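Local coordinates for fructooligosaccharide ABC transporter substrate-binding protein FusA (Streptococcus pneumoniae, PDB 5G62) that captures short- and long-chain fructooligosaccharides, preferring tetrasaccharides and larger, and delivers them to the FusBC-MsmK ABC transporter for import, at residues S360-P365 with V394-D399; N338-Y343 with L384-S389; K295-T300 with P414-V419; G128-H133 with L407-Y412. The protein carries 2 engineered substitutions. All coordinates share one frame; numbering follows the deposited sequence.

Contact 1: residues S360-P365 with V394-D399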
# COMPACT_ATOMS: atom_id res chain seq x y z
N SER A 360 -17.16 -15.89 17.25
CA SER A 360 -16.02 -15.55 16.43
C SER A 360 -16.42 -15.52 14.97
O SER A 360 -17.50 -15.99 14.58
CB SER A 360 -14.86 -16.53 16.66
OG SER A 360 -15.14 -17.82 16.15
N LEU A 361 -15.54 -14.93 14.14
CA LEU A 361 -15.81 -14.69 12.74
C LEU A 361 -15.04 -15.68 11.87
O LEU A 361 -13.88 -15.99 12.16
CB LEU A 361 -15.46 -13.25 12.33
CG LEU A 361 -16.25 -12.13 13.01
CD1 LEU A 361 -15.45 -10.85 13.13
CD2 LEU A 361 -17.57 -11.88 12.32
N LYS A 362 -15.68 -16.14 10.81
CA LYS A 362 -15.06 -17.07 9.88
C LYS A 362 -15.23 -16.56 8.45
O LYS A 362 -16.35 -16.25 8.03
CB LYS A 362 -15.65 -18.47 10.01
CG LYS A 362 -15.41 -19.08 11.37
CD LYS A 362 -15.91 -20.50 11.46
CE LYS A 362 -15.65 -21.03 12.86
NZ LYS A 362 -16.07 -22.46 13.04
N HIS A 363 -14.13 -16.52 7.73
CA HIS A 363 -14.15 -16.06 6.34
C HIS A 363 -14.97 -17.00 5.46
O HIS A 363 -14.77 -18.22 5.49
CB HIS A 363 -12.72 -15.94 5.81
CG HIS A 363 -12.05 -14.66 6.19
ND1 HIS A 363 -11.29 -14.53 7.33
CD2 HIS A 363 -12.04 -13.45 5.58
CE1 HIS A 363 -10.85 -13.29 7.41
NE2 HIS A 363 -11.29 -12.62 6.36
N LEU A 364 -15.81 -16.46 4.71
CA LEU A 364 -16.52 -17.24 3.71
C LEU A 364 -15.75 -17.27 2.39
O LEU A 364 -14.98 -16.35 2.10
CB LEU A 364 -17.91 -16.66 3.48
CG LEU A 364 -18.85 -16.72 4.70
CD1 LEU A 364 -20.13 -15.97 4.42
CD2 LEU A 364 -19.17 -18.15 5.00
N PRO A 365 -15.90 -18.31 1.58
CA PRO A 365 -15.27 -18.32 0.24
C PRO A 365 -15.85 -17.21 -0.62
O PRO A 365 -17.02 -16.86 -0.51
CB PRO A 365 -15.66 -19.69 -0.34
CG PRO A 365 -16.26 -20.46 0.74
CD PRO A 365 -16.67 -19.54 1.86
N VAL A 394 -10.39 -14.85 17.58
CA VAL A 394 -11.40 -13.86 17.24
C VAL A 394 -11.89 -14.06 15.81
O VAL A 394 -13.09 -13.90 15.53
CB VAL A 394 -10.82 -12.45 17.42
CG1 VAL A 394 -11.83 -11.38 17.00
CG2 VAL A 394 -10.37 -12.26 18.84
N THR A 395 -10.97 -14.37 14.89
CA THR A 395 -11.25 -14.48 13.47
C THR A 395 -10.35 -15.53 12.85
O THR A 395 -9.29 -15.85 13.37
CB THR A 395 -11.06 -13.13 12.74
OG1 THR A 395 -11.36 -13.27 11.36
CG2 THR A 395 -9.65 -12.59 12.87
N THR A 396 -10.79 -16.05 11.70
CA THR A 396 -9.87 -16.74 10.81
C THR A 396 -8.92 -15.72 10.15
O THR A 396 -9.23 -14.54 10.01
CB THR A 396 -10.62 -17.55 9.73
OG1 THR A 396 -11.57 -16.73 9.04
CG2 THR A 396 -11.33 -18.81 10.30
N MET A 397 -7.74 -16.18 9.78
CA MET A 397 -6.91 -15.41 8.88
C MET A 397 -7.55 -15.43 7.49
O MET A 397 -8.04 -16.47 7.06
CB MET A 397 -5.48 -15.98 8.81
CG MET A 397 -4.51 -15.15 7.95
SD MET A 397 -2.84 -15.80 7.80
CE MET A 397 -2.22 -15.54 9.47
N PRO A 398 -7.64 -14.28 6.80
CA PRO A 398 -8.21 -14.29 5.43
C PRO A 398 -7.50 -15.32 4.55
O PRO A 398 -6.30 -15.51 4.63
CB PRO A 398 -7.95 -12.87 4.92
CG PRO A 398 -7.71 -12.05 6.11
CD PRO A 398 -7.19 -12.95 7.21
N ASP A 399 -8.28 -16.01 3.72
CA ASP A 399 -7.71 -16.98 2.79
C ASP A 399 -6.79 -16.33 1.78
O ASP A 399 -5.73 -16.88 1.50
CB ASP A 399 -8.81 -17.76 2.07
CG ASP A 399 -9.62 -18.61 3.04
OD1 ASP A 399 -9.03 -19.47 3.75
OD2 ASP A 399 -10.83 -18.37 3.14
O HOH W 1 -12.18 -16.34 1.88
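T396 OG1 is the polar hub between S360-P365 and V394-D399, because H363 meets it twice. The backbone N of H363 donates to T396 OG1 at 2.9 Å, and H363 ND1 shares a second hydrogen bond with the same oxygen at 2.8 Å, in which either atom could be the donor. T396 can serve both because OG1 sits between its own backbone N and carbonyl carbon (chi1 53°), facing the end of strand 360-363. The ND1 bond, with P398 over one face, limits how the imidazole can turn, while the bond from the backbone N holds OG1 at the strand end. Backbone bonds continue the join: L361 N donates to V394 O at 3.0 Å, T396 N returns one to L361 O at 3.1 Å, and T395 CA adds a CA-H...O contact to L361 O.

These bonds make a single bridge between L361 and T395, with the two chains running in nearly the same direction. Strand 360-363 is one half of a two-strand antiparallel hairpin with 352-355, and the loop leading into helix 399-412 is thus stitched to its other edge.

Packing is concentrated on the H363 ring. P398 CA lies over one face, 3.5 Å from the centroid, in a CH-pi contact, while F352 meets the ring at an inclined angle. P398, immediately ahead of helix 399-412, also touches W340 and a bound fructose. Farther on, a water lies within hydrogen-bonding distance of L364 O and D399 OD2, 2.7 Å from the latter.

Contact 2: residues N338-Y343 with L384-S389. With FRU (beta-D-fructofuranose), chain C.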
# COMPACT_ATOMS: atom_id res chain seq x y z
N ASN A 338 -14.39 -3.85 10.75
CA ASN A 338 -14.10 -2.55 10.16
C ASN A 338 -13.03 -2.71 9.09
O ASN A 338 -13.07 -2.04 8.05
CB ASN A 338 -13.63 -1.54 11.22
CG ASN A 338 -14.74 -1.11 12.20
OD1 ASN A 338 -15.88 -1.58 12.12
ND2 ASN A 338 -14.38 -0.25 13.16
N ASN A 339 -12.09 -3.62 9.32
CA ASN A 339 -10.98 -3.81 8.40
C ASN A 339 -11.40 -4.52 7.12
O ASN A 339 -11.01 -4.12 6.03
CB ASN A 339 -9.86 -4.58 9.10
CG ASN A 339 -8.52 -4.46 8.36
OD1 ASN A 339 -8.12 -3.36 7.91
ND2 ASN A 339 -7.84 -5.58 8.21
N TRP A 340 -12.22 -5.56 7.23
CA TRP A 340 -12.38 -6.52 6.15
C TRP A 340 -13.80 -6.71 5.61
O TRP A 340 -13.93 -7.21 4.50
CB TRP A 340 -11.83 -7.88 6.60
CG TRP A 340 -10.30 -7.98 6.52
CD1 TRP A 340 -9.49 -7.45 5.55
CD2 TRP A 340 -9.44 -8.65 7.44
NE1 TRP A 340 -8.18 -7.77 5.80
CE2 TRP A 340 -8.12 -8.49 6.96
CE3 TRP A 340 -9.66 -9.36 8.63
CZ2 TRP A 340 -7.02 -9.01 7.63
CZ3 TRP A 340 -8.57 -9.89 9.29
CH2 TRP A 340 -7.25 -9.70 8.79
N GLY A 341 -14.86 -6.31 6.35
CA GLY A 341 -16.22 -6.57 5.95
C GLY A 341 -17.01 -7.23 7.08
O GLY A 341 -16.60 -7.19 8.25
N THR A 342 -18.16 -7.84 6.76
CA THR A 342 -19.07 -8.29 7.81
C THR A 342 -19.85 -9.54 7.37
O THR A 342 -19.55 -10.18 6.36
CB THR A 342 -19.99 -7.14 8.26
OG1 THR A 342 -20.71 -7.51 9.44
CG2 THR A 342 -20.98 -6.73 7.18
N TYR A 343 -20.87 -9.87 8.18
CA TYR A 343 -21.69 -11.08 8.07
C TYR A 343 -23.17 -10.73 8.04
O TYR A 343 -23.61 -9.65 8.44
CB TYR A 343 -21.44 -12.04 9.26
CG TYR A 343 -21.83 -11.40 10.58
CD1 TYR A 343 -20.95 -10.56 11.25
CD2 TYR A 343 -23.10 -11.58 11.13
CE1 TYR A 343 -21.32 -9.94 12.45
CE2 TYR A 343 -23.49 -10.97 12.31
CZ TYR A 343 -22.58 -10.14 12.96
OH TYR A 343 -22.92 -9.51 14.11
N LEU A 384 -8.13 0.83 14.04
CA LEU A 384 -8.48 -0.53 14.42
C LEU A 384 -7.18 -1.30 14.66
O LEU A 384 -6.10 -0.87 14.25
CB LEU A 384 -9.29 -1.22 13.33
CG LEU A 384 -8.58 -1.35 11.97
CD1 LEU A 384 -7.71 -2.62 11.83
CD2 LEU A 384 -9.60 -1.22 10.78
N ALA A 385 -7.31 -2.49 15.24
CA ALA A 385 -6.13 -3.33 15.47
C ALA A 385 -6.45 -4.80 15.28
O ALA A 385 -7.42 -5.32 15.85
CB ALA A 385 -5.54 -3.10 16.86
N ILE A 386 -5.58 -5.48 14.54
CA ILE A 386 -5.65 -6.92 14.37
C ILE A 386 -4.28 -7.50 14.69
O ILE A 386 -3.31 -7.24 13.98
CB ILE A 386 -6.10 -7.31 12.95
CG1 ILE A 386 -7.45 -6.60 12.71
CG2 ILE A 386 -6.20 -8.86 12.82
CD1 ILE A 386 -8.08 -6.84 11.40
N LEU A 387 -4.20 -8.26 15.78
CA LEU A 387 -2.95 -8.84 16.23
C LEU A 387 -2.88 -10.28 15.78
O LEU A 387 -3.91 -10.93 15.59
CB LEU A 387 -2.80 -8.76 17.75
CG LEU A 387 -2.99 -7.37 18.39
CD1 LEU A 387 -2.74 -7.41 19.89
CD2 LEU A 387 -2.08 -6.33 17.75
N ASP A 388 -1.65 -10.79 15.62
CA ASP A 388 -1.56 -12.17 15.16
C ASP A 388 -2.10 -13.16 16.19
O ASP A 388 -2.46 -14.27 15.82
CB ASP A 388 -0.13 -12.52 14.72
CG ASP A 388 0.90 -12.37 15.81
OD1 ASP A 388 0.57 -12.55 17.00
OD2 ASP A 388 2.06 -12.06 15.47
N SER A 389 -2.25 -12.75 17.46
CA SER A 389 -2.92 -13.60 18.44
C SER A 389 -4.42 -13.73 18.19
O SER A 389 -5.07 -14.59 18.80
CB SER A 389 -2.72 -13.03 19.84
OG SER A 389 -3.42 -11.82 20.00
C1 FRU C . -2.83 -5.95 3.38
C2 FRU C . -3.99 -6.72 2.84
C3 FRU C . -4.81 -7.47 3.98
C4 FRU C . -5.44 -8.58 3.22
C5 FRU C . -4.39 -9.00 2.47
C6 FRU C . -4.81 -9.69 1.21
O1 FRU C . -3.15 -4.92 4.25
O3 FRU C . -5.70 -6.64 4.65
O4 FRU C . -5.86 -9.53 4.14
O5 FRU C . -3.55 -7.68 2.16
O6 FRU C . -3.70 -10.08 0.46
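I386 CD1 sits over one face of the W340 indole, a CH-pi contact 4.0 Å from the centroid of the six-membered ring and 22° off its normal. The contact joins the C-terminal end of helix 332-340 to strand 384-386, an outer strand of the three-stranded mixed sheet 305-306, 121-123, 384-386 beside the sugar pocket of this solute-binding protein.

The isoleucine reaches the ring with its CG1 branch: CG1 stands anti to the carbonyl carbon (chi1 -56°) and CD1 is fully extended beyond it, which carries this one methyl out over the indole, beside the N339 amide on the same face. The same methyl packs against N339, 3.4 Å from ND2, and the N339 amide nitrogen itself lies above the indole plane toward its rim. L384 crosses N339 at about a right angle; its CD2 methyl rests 3.8 Å from N339 CB and also touches CB of N338.

N339 is polar among these methyls, but its amide is held at both ends, ND2 donating to E123 OE2 and OD1 accepting from W121 NE1. That fixes the amide's rotation and makes N339 a second-shell partner of E123, which also binds the fructose. All five touching residues are buried.

With I386 on its face, W340 turns its edge to the substrate. NE1 donates to fructose O3 at 3.0 Å and 160°, and fructose O4 lies 3.4 Å from NE1.

Contact 3: residues K295-T300 with P414-V419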
# COMPACT_ATOMS: atom_id res chain seq x y z
N LYS A 295 20.17 -11.59 -8.85
CA LYS A 295 18.86 -12.15 -8.57
C LYS A 295 18.42 -11.68 -7.19
O LYS A 295 19.03 -12.07 -6.21
CB LYS A 295 18.91 -13.65 -8.64
CG LYS A 295 17.56 -14.26 -8.65
CD LYS A 295 17.66 -15.66 -9.17
CE LYS A 295 16.39 -16.43 -8.94
NZ LYS A 295 16.54 -17.81 -9.44
N HIS A 296 17.40 -10.85 -7.13
CA HIS A 296 17.19 -10.05 -5.93
C HIS A 296 15.73 -9.63 -5.86
O HIS A 296 15.07 -9.48 -6.89
CB HIS A 296 18.14 -8.84 -5.92
CG HIS A 296 18.20 -8.10 -4.61
ND1 HIS A 296 17.74 -6.80 -4.45
CD2 HIS A 296 18.66 -8.48 -3.40
CE1 HIS A 296 17.91 -6.43 -3.19
NE2 HIS A 296 18.48 -7.43 -2.54
N VAL A 297 15.23 -9.47 -4.65
CA VAL A 297 13.95 -8.82 -4.40
C VAL A 297 14.22 -7.65 -3.46
O VAL A 297 14.66 -7.86 -2.31
CB VAL A 297 12.93 -9.80 -3.79
CG1 VAL A 297 11.70 -9.03 -3.32
CG2 VAL A 297 12.53 -10.83 -4.82
N ALA A 298 14.01 -6.44 -3.94
CA ALA A 298 14.12 -5.26 -3.09
C ALA A 298 12.98 -5.26 -2.09
O ALA A 298 11.83 -5.47 -2.44
CB ALA A 298 14.07 -3.99 -3.91
N ARG A 299 13.29 -5.03 -0.84
CA ARG A 299 12.23 -4.89 0.15
C ARG A 299 11.55 -3.53 0.06
O ARG A 299 12.21 -2.51 -0.02
CB ARG A 299 12.83 -5.09 1.55
CG ARG A 299 13.32 -6.53 1.74
CD ARG A 299 13.99 -6.77 3.08
NE ARG A 299 13.04 -6.68 4.17
CZ ARG A 299 13.34 -6.80 5.46
NH1 ARG A 299 14.60 -7.00 5.85
NH2 ARG A 299 12.38 -6.70 6.37
N THR A 300 10.22 -3.51 0.07
CA THR A 300 9.58 -2.24 0.37
C THR A 300 9.84 -1.88 1.85
O THR A 300 10.36 -2.67 2.65
CB THR A 300 8.05 -2.26 0.10
OG1 THR A 300 7.39 -2.91 1.20
CG2 THR A 300 7.64 -2.98 -1.20
N PRO A 414 13.62 -16.07 -0.17
CA PRO A 414 15.01 -16.52 -0.44
C PRO A 414 15.86 -15.47 -1.17
O PRO A 414 17.08 -15.52 -1.05
CB PRO A 414 14.82 -17.79 -1.29
CG PRO A 414 13.45 -18.25 -1.01
CD PRO A 414 12.64 -17.02 -0.71
N TYR A 415 15.27 -14.50 -1.85
CA TYR A 415 16.07 -13.52 -2.60
C TYR A 415 16.00 -12.13 -1.97
O TYR A 415 16.51 -11.17 -2.55
CB TYR A 415 15.64 -13.51 -4.08
CG TYR A 415 15.85 -14.90 -4.61
CD1 TYR A 415 17.14 -15.41 -4.73
CD2 TYR A 415 14.78 -15.74 -4.86
CE1 TYR A 415 17.35 -16.71 -5.15
CE2 TYR A 415 14.97 -17.06 -5.26
CZ TYR A 415 16.27 -17.53 -5.42
OH TYR A 415 16.49 -18.81 -5.81
N MET A 416 15.38 -12.02 -0.81
CA MET A 416 15.37 -10.77 -0.06
C MET A 416 16.62 -10.78 0.81
O MET A 416 16.58 -11.22 1.95
CB MET A 416 14.15 -10.67 0.84
CG MET A 416 12.85 -10.45 0.22
SD MET A 416 11.62 -10.25 1.55
CE MET A 416 10.22 -10.79 0.63
N SER A 417 17.73 -10.33 0.27
CA SER A 417 19.01 -10.49 0.96
C SER A 417 19.40 -9.27 1.80
O SER A 417 20.46 -9.29 2.43
CB SER A 417 20.10 -10.77 -0.10
OG SER A 417 20.10 -9.65 -0.97
N ASN A 418 18.60 -8.21 1.80
CA ASN A 418 18.82 -7.09 2.73
C ASN A 418 18.22 -7.45 4.08
O ASN A 418 17.01 -7.65 4.20
CB ASN A 418 18.20 -5.79 2.20
CG ASN A 418 18.89 -5.30 0.93
OD1 ASN A 418 18.92 -6.01 -0.05
ND2 ASN A 418 19.40 -4.10 0.96
N VAL A 419 19.07 -7.56 5.09
CA VAL A 419 18.63 -7.88 6.44
C VAL A 419 17.68 -6.81 7.00
O VAL A 419 16.76 -7.12 7.77
CB VAL A 419 19.88 -8.09 7.32
CG1 VAL A 419 19.56 -8.01 8.81
CG2 VAL A 419 20.52 -9.44 6.97
O HOH W 2 16.11 -7.38 0.13
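K295 lays its extended side chain over one face of the Y415 ring, CE standing 4.0 Å from the ring centroid in a CH-pi contact. At H296 the ring comes back to the other segment: with CG anti to the backbone N (chi1 -169°), it brings NE2 to N418 OD1 at 2.9 Å. That oxygen lies in the imidazole plane, while the amide of N418 is turned 55° from it. S417 OG is also at the ring edge, 3.1 Å from CD2.

The backbone then engages. V297 N donates to Y415 O at 3.0 Å, and a water bridges V297 O to N418 N. V297 CG1 packs on CG of M416, the centre of an inverse gamma turn. R299 crosses M416 at about a right angle, its CG near SD, then bends at chi3 to place NH1 against two carbonyls. The bond to N418 O, 3.0 Å, is the straighter at 162°; the one to V419 O is weak.

Two irregular loops, one before strand 305-306 and the other after helix 399-412, are thus joined without a sheet. The carbonyl oxygens of N418 and V419 would favour a charged guanidinium, and the N418 acceptor implies a proton on H296 NE2.

Contact 4: residues G128-H133 with L407-Y412. With FRU (beta-D-fructofuranose), chain C.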
# COMPACT_ATOMS: atom_id res chain seq x y z
N GLY A 128 9.00 -9.24 9.46
CA GLY A 128 10.32 -9.17 8.84
C GLY A 128 10.21 -9.41 7.34
O GLY A 128 9.30 -8.90 6.69
N LYS A 129 11.14 -10.19 6.78
CA LYS A 129 11.09 -10.49 5.35
C LYS A 129 9.76 -11.12 4.95
O LYS A 129 9.31 -10.94 3.81
CB LYS A 129 12.26 -11.40 4.96
CG LYS A 129 13.64 -10.80 5.19
CD LYS A 129 14.74 -11.79 4.82
CE LYS A 129 16.11 -11.18 4.94
NZ LYS A 129 17.14 -12.19 4.65
N GLU A 130 9.13 -11.86 5.86
CA GLU A 130 7.90 -12.57 5.59
C GLU A 130 6.66 -11.69 5.68
O GLU A 130 5.57 -12.18 5.40
CB GLU A 130 7.72 -13.75 6.55
CG GLU A 130 8.69 -14.82 6.31
CD GLU A 130 8.55 -16.00 7.25
OE1 GLU A 130 7.61 -16.04 8.06
OE2 GLU A 130 9.39 -16.89 7.17
N SER A 131 6.81 -10.41 6.06
CA SER A 131 5.69 -9.49 6.03
C SER A 131 4.94 -9.54 4.70
O SER A 131 5.55 -9.58 3.63
CB SER A 131 6.19 -8.07 6.29
OG SER A 131 5.17 -7.15 6.15
N ILE A 132 3.60 -9.51 4.77
CA ILE A 132 2.78 -9.44 3.57
C ILE A 132 3.08 -8.18 2.76
O ILE A 132 2.79 -8.13 1.56
CB ILE A 132 1.28 -9.53 3.92
CG1 ILE A 132 0.50 -10.00 2.68
CG2 ILE A 132 0.78 -8.17 4.41
CD1 ILE A 132 -0.93 -10.43 2.94
N HIS A 133 3.67 -7.16 3.38
CA HIS A 133 4.00 -5.91 2.72
C HIS A 133 5.38 -5.91 2.03
O HIS A 133 5.69 -4.96 1.33
CB HIS A 133 3.92 -4.77 3.75
CG HIS A 133 2.54 -4.57 4.29
ND1 HIS A 133 2.13 -5.09 5.51
CD2 HIS A 133 1.45 -3.96 3.76
CE1 HIS A 133 0.86 -4.79 5.70
NE2 HIS A 133 0.42 -4.11 4.66
N LEU A 407 2.94 -17.34 -0.84
CA LEU A 407 3.66 -17.05 -2.10
C LEU A 407 4.93 -16.24 -1.83
O LEU A 407 5.97 -16.47 -2.44
CB LEU A 407 2.77 -16.33 -3.10
CG LEU A 407 1.52 -17.01 -3.69
CD1 LEU A 407 0.64 -15.99 -4.47
CD2 LEU A 407 1.86 -18.27 -4.55
N ILE A 408 4.84 -15.27 -0.91
CA ILE A 408 5.99 -14.45 -0.54
C ILE A 408 7.12 -15.34 0.01
O ILE A 408 8.28 -15.22 -0.39
CB ILE A 408 5.56 -13.36 0.46
CG1 ILE A 408 4.66 -12.34 -0.23
CG2 ILE A 408 6.77 -12.67 1.05
CD1 ILE A 408 3.98 -11.36 0.70
N LYS A 409 6.77 -16.23 0.94
CA LYS A 409 7.74 -17.16 1.50
C LYS A 409 8.35 -18.09 0.44
O LYS A 409 9.56 -18.37 0.47
CB LYS A 409 7.05 -17.98 2.60
CG LYS A 409 7.94 -18.94 3.30
CD LYS A 409 8.86 -18.23 4.25
CE LYS A 409 9.76 -19.20 4.99
NZ LYS A 409 11.05 -18.51 5.37
N GLU A 410 7.54 -18.58 -0.49
CA GLU A 410 8.03 -19.54 -1.49
C GLU A 410 8.91 -18.87 -2.56
O GLU A 410 10.02 -19.33 -2.85
CB GLU A 410 6.82 -20.25 -2.12
CG GLU A 410 7.15 -21.12 -3.37
CD GLU A 410 5.93 -21.80 -4.04
OE1 GLU A 410 4.77 -21.48 -3.70
OE2 GLU A 410 6.15 -22.66 -4.92
N TYR A 411 8.45 -17.78 -3.13
CA TYR A 411 9.15 -17.18 -4.27
C TYR A 411 10.13 -16.07 -3.90
O TYR A 411 11.12 -15.90 -4.59
CB TYR A 411 8.13 -16.58 -5.24
CG TYR A 411 7.29 -17.60 -5.99
CD1 TYR A 411 7.77 -18.21 -7.14
CD2 TYR A 411 6.01 -17.95 -5.55
CE1 TYR A 411 7.04 -19.14 -7.81
CE2 TYR A 411 5.25 -18.89 -6.24
CZ TYR A 411 5.78 -19.47 -7.39
OH TYR A 411 5.06 -20.40 -8.11
N TYR A 412 9.84 -15.27 -2.87
CA TYR A 412 10.54 -14.01 -2.68
C TYR A 412 11.52 -14.00 -1.52
O TYR A 412 12.62 -13.48 -1.68
CB TYR A 412 9.55 -12.85 -2.51
CG TYR A 412 8.58 -12.67 -3.64
CD1 TYR A 412 8.94 -12.91 -4.97
CD2 TYR A 412 7.28 -12.25 -3.39
CE1 TYR A 412 8.04 -12.71 -6.00
CE2 TYR A 412 6.38 -12.08 -4.39
CZ TYR A 412 6.77 -12.31 -5.71
OH TYR A 412 5.85 -12.11 -6.70
C1 FRU C . -2.83 -5.95 3.38
C2 FRU C . -3.99 -6.72 2.84
C3 FRU C . -4.81 -7.47 3.98
C4 FRU C . -5.44 -8.58 3.22
C5 FRU C . -4.39 -9.00 2.47
C6 FRU C . -4.81 -9.69 1.21
O1 FRU C . -3.15 -4.92 4.25
O3 FRU C . -5.70 -6.64 4.65
O4 FRU C . -5.86 -9.53 4.14
O5 FRU C . -3.55 -7.68 2.16
O6 FRU C . -3.70 -10.08 0.46
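E130 OE2 takes the one salt bridge of this contact, from K409 NZ at 2.9 Å. The lysine meets the carboxylate on its anti side, 21° out of plane. The pair ties the short 3-10 turn at 129-130, in the loop between strands 121-123 and 138-142, to the last turns of helix 399-412, where a wider pi-type turn spans 408-412. K409 bends at chi2 (75°), which lays its CD and CE alongside the glutamate's carboxylate, CE 3.2 Å from OE2. The E130 chain runs extended beyond CG and crosses the lysine obliquely.

Next to this charged pair the contact turns apolar. I408 points at the loop from the helix and its CD1 methyl fits against the I132 backbone, 3.5 Å from I132 O, with I132 CG1 alongside at 4.2 Å. The CG2 branch of I408 reaches toward K129 O.

The loop is held in shape by its own bonds: S131 N donates to G128 O, and S131 OG accepts from H133 N at 3.2 Å, an ST turn. This turn presents I132 and H133 to the glycan pocket, and R404 and L405 of the same helix also touch I132. While I408 packs beside the I132 backbone, I132 CD1 lies 3.7 Å from fructose O6.

In the fold
The contacts form two pairs, with centres 10 Å apart within each. Contacts 1 and 2 touch where P398 packs on W340 and L361 on Y343; contacts 3 and 4 meet through a probable T300-H133 hydrogen bond and a weak hydrogen bond from K129 NZ to M416 O. Between pairs the centres are 21 to 31 Å apart. Helix 399-412 spans the gap: contact 1 ends at its first residue, contact 4 uses its last turns and contact 3 the loop beyond. Along the chain contacts 1 and 2 interleave, and both nest inside the loops closed by contacts 3 and 4, which also interleave. Contacts 1, 2 and 4 supply P398, W340, I132 and H133 to the glycan pocket, whereas contact 3 lies farther from the sugar.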